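Local coordinates for protein Hen1 (Anabaena variabilis, PDB 3JWH) that probably transfers a methyl group from S-adenosylmethionine to the 2'-OH of the 3'-terminal nucleotide of RNA, at residues Q170-A175 with V186-I191. Residues are numbered along the deposited sequence; the frame is centred on the assembly and turned at random.
Sequences QFQNWA and VQFQPI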
# COMPACT_ATOMS: atom_id res chain seq x y z
N GLN A 170 -15.82 -4.52 -8.40
CA GLN A 170 -14.76 -4.01 -9.25
C GLN A 170 -13.37 -4.30 -8.68
O GLN A 170 -12.50 -4.80 -9.39
CB GLN A 170 -14.95 -2.51 -9.46
CG GLN A 170 -16.10 -2.19 -10.41
CD GLN A 170 -16.45 -0.72 -10.48
OE1 GLN A 170 -17.26 -0.31 -11.32
NE2 GLN A 170 -15.86 0.09 -9.60
N PHE A 171 -13.19 -4.02 -7.39
CA PHE A 171 -11.93 -4.26 -6.72
C PHE A 171 -11.53 -5.73 -6.74
O PHE A 171 -10.38 -6.07 -7.03
CB PHE A 171 -12.00 -3.81 -5.26
CG PHE A 171 -10.70 -3.95 -4.51
CD1 PHE A 171 -9.56 -3.26 -4.94
CD2 PHE A 171 -10.61 -4.77 -3.40
CE1 PHE A 171 -8.36 -3.40 -4.25
CE2 PHE A 171 -9.41 -4.91 -2.70
CZ PHE A 171 -8.28 -4.22 -3.13
N GLN A 172 -12.48 -6.60 -6.40
CA GLN A 172 -12.21 -8.03 -6.38
C GLN A 172 -11.96 -8.64 -7.75
O GLN A 172 -11.19 -9.59 -7.87
CB GLN A 172 -13.32 -8.77 -5.63
CG GLN A 172 -13.09 -8.72 -4.12
CD GLN A 172 -14.12 -9.45 -3.30
OE1 GLN A 172 -14.43 -10.61 -3.54
NE2 GLN A 172 -14.66 -8.76 -2.29
N ASN A 173 -12.58 -8.10 -8.79
CA ASN A 173 -12.36 -8.61 -10.14
C ASN A 173 -10.97 -8.16 -10.58
O ASN A 173 -10.24 -8.89 -11.25
CB ASN A 173 -13.39 -8.06 -11.13
CG ASN A 173 -14.80 -8.56 -10.87
OD1 ASN A 173 -15.00 -9.65 -10.31
ND2 ASN A 173 -15.78 -7.77 -11.30
N TRP A 174 -10.62 -6.93 -10.20
CA TRP A 174 -9.33 -6.36 -10.53
C TRP A 174 -8.24 -7.24 -9.94
O TRP A 174 -7.29 -7.61 -10.63
CB TRP A 174 -9.19 -4.95 -9.95
CG TRP A 174 -7.78 -4.41 -10.08
CD1 TRP A 174 -7.17 -3.95 -11.22
CD2 TRP A 174 -6.78 -4.39 -9.05
NE1 TRP A 174 -5.85 -3.66 -10.97
CE2 TRP A 174 -5.58 -3.92 -9.65
CE3 TRP A 174 -6.77 -4.72 -7.69
CZ2 TRP A 174 -4.39 -3.78 -8.93
CZ3 TRP A 174 -5.58 -4.58 -6.97
CH2 TRP A 174 -4.40 -4.12 -7.59
N ALA A 175 -8.40 -7.58 -8.66
CA ALA A 175 -7.42 -8.40 -7.94
C ALA A 175 -7.35 -9.83 -8.43
O ALA A 175 -6.28 -10.42 -8.48
CB ALA A 175 -7.71 -8.37 -6.45
N VAL A 186 -4.44 -14.16 -4.07
CA VAL A 186 -4.94 -13.05 -3.28
C VAL A 186 -5.92 -13.45 -2.18
O VAL A 186 -6.65 -14.43 -2.30
CB VAL A 186 -5.62 -12.03 -4.22
CG1 VAL A 186 -6.94 -12.61 -4.74
CG2 VAL A 186 -5.83 -10.71 -3.52
N GLN A 187 -5.92 -12.68 -1.10
CA GLN A 187 -6.82 -12.90 0.03
C GLN A 187 -7.43 -11.54 0.34
O GLN A 187 -6.73 -10.53 0.37
CB GLN A 187 -6.07 -13.40 1.26
CG GLN A 187 -5.87 -14.91 1.31
CD GLN A 187 -7.18 -15.67 1.31
OE1 GLN A 187 -8.06 -15.41 2.14
NE2 GLN A 187 -7.33 -16.60 0.37
N PHE A 188 -8.74 -11.50 0.54
CA PHE A 188 -9.40 -10.24 0.86
C PHE A 188 -9.63 -10.16 2.36
O PHE A 188 -9.91 -11.16 3.01
CB PHE A 188 -10.69 -10.11 0.07
CG PHE A 188 -10.48 -10.13 -1.41
CD1 PHE A 188 -9.91 -9.03 -2.05
CD2 PHE A 188 -10.80 -11.26 -2.16
CE1 PHE A 188 -9.68 -9.06 -3.42
CE2 PHE A 188 -10.57 -11.30 -3.52
CZ PHE A 188 -10.01 -10.20 -4.16
N GLN A 189 -9.49 -8.96 2.90
CA GLN A 189 -9.64 -8.72 4.33
C GLN A 189 -10.11 -7.30 4.57
O GLN A 189 -9.29 -6.40 4.74
CB GLN A 189 -8.30 -8.93 5.03
CG GLN A 189 -7.76 -10.36 4.97
CD GLN A 189 -6.25 -10.42 5.16
OE1 GLN A 189 -5.68 -9.76 6.04
NE2 GLN A 189 -5.58 -11.24 4.34
N PRO A 190 -11.43 -7.06 4.59
CA PRO A 190 -11.91 -5.70 4.84
C PRO A 190 -11.40 -5.21 6.19
O PRO A 190 -11.23 -6.00 7.11
CB PRO A 190 -13.43 -5.86 4.80
CG PRO A 190 -13.63 -7.25 5.31
CD PRO A 190 -12.56 -8.02 4.57
N ILE A 191 -11.14 -3.91 6.31
CA ILE A 191 -10.63 -3.39 7.56
C ILE A 191 -11.67 -2.59 8.35
O ILE A 191 -11.58 -2.49 9.58
CB ILE A 191 -9.35 -2.54 7.34
CG1 ILE A 191 -9.68 -1.25 6.59
CG2 ILE A 191 -8.34 -3.35 6.54
CD1 ILE A 191 -10.20 -0.13 7.49
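One face of the Phe188 ring lies under the side chain of Gln172, while Phe171 and Ala175 meet the ring at its edge. Gln172 CG sits over the centre of the Phe188 ring, 3.5 Å from its centroid, a CH-pi contact. Beyond CG the glutamine chain runs on extended (chi2 -179°), which carries its amide across the same face, stacked with the planes 28° apart. At the edge of the ring, Ala175 CB touches Phe188 CE1 at 3.7 Å. Phe171 CE2 comes up to Phe188 CD1 (4.2 Å) near the plane of the Phe188 ring, while Phe188 CD1 stands oblique to the Phe171 ring. Val186, two residues back on the strand, adds a lighter touch, its CG2 4.2 Å from Ala175 CB. No hydrogen bond crosses between 170-175 and 186-191. An alanine in place of Phe188 would probably leave the Gln172 chain without the face it lies on and open a gap beside Ala175 and Phe171. Phe171 continues inward to Ala205 on adjacent strand 202-209 and Val138 on 135-141, one strand further in. Segment 170-175 of helix 168-181 runs nearly antiparallel (163°) to 186-188 of edge strand 184-188, in a helix-on-sheet layer of the Rossmann-like methyltransferase fold, strand order 3-2-1-4-5-7-6.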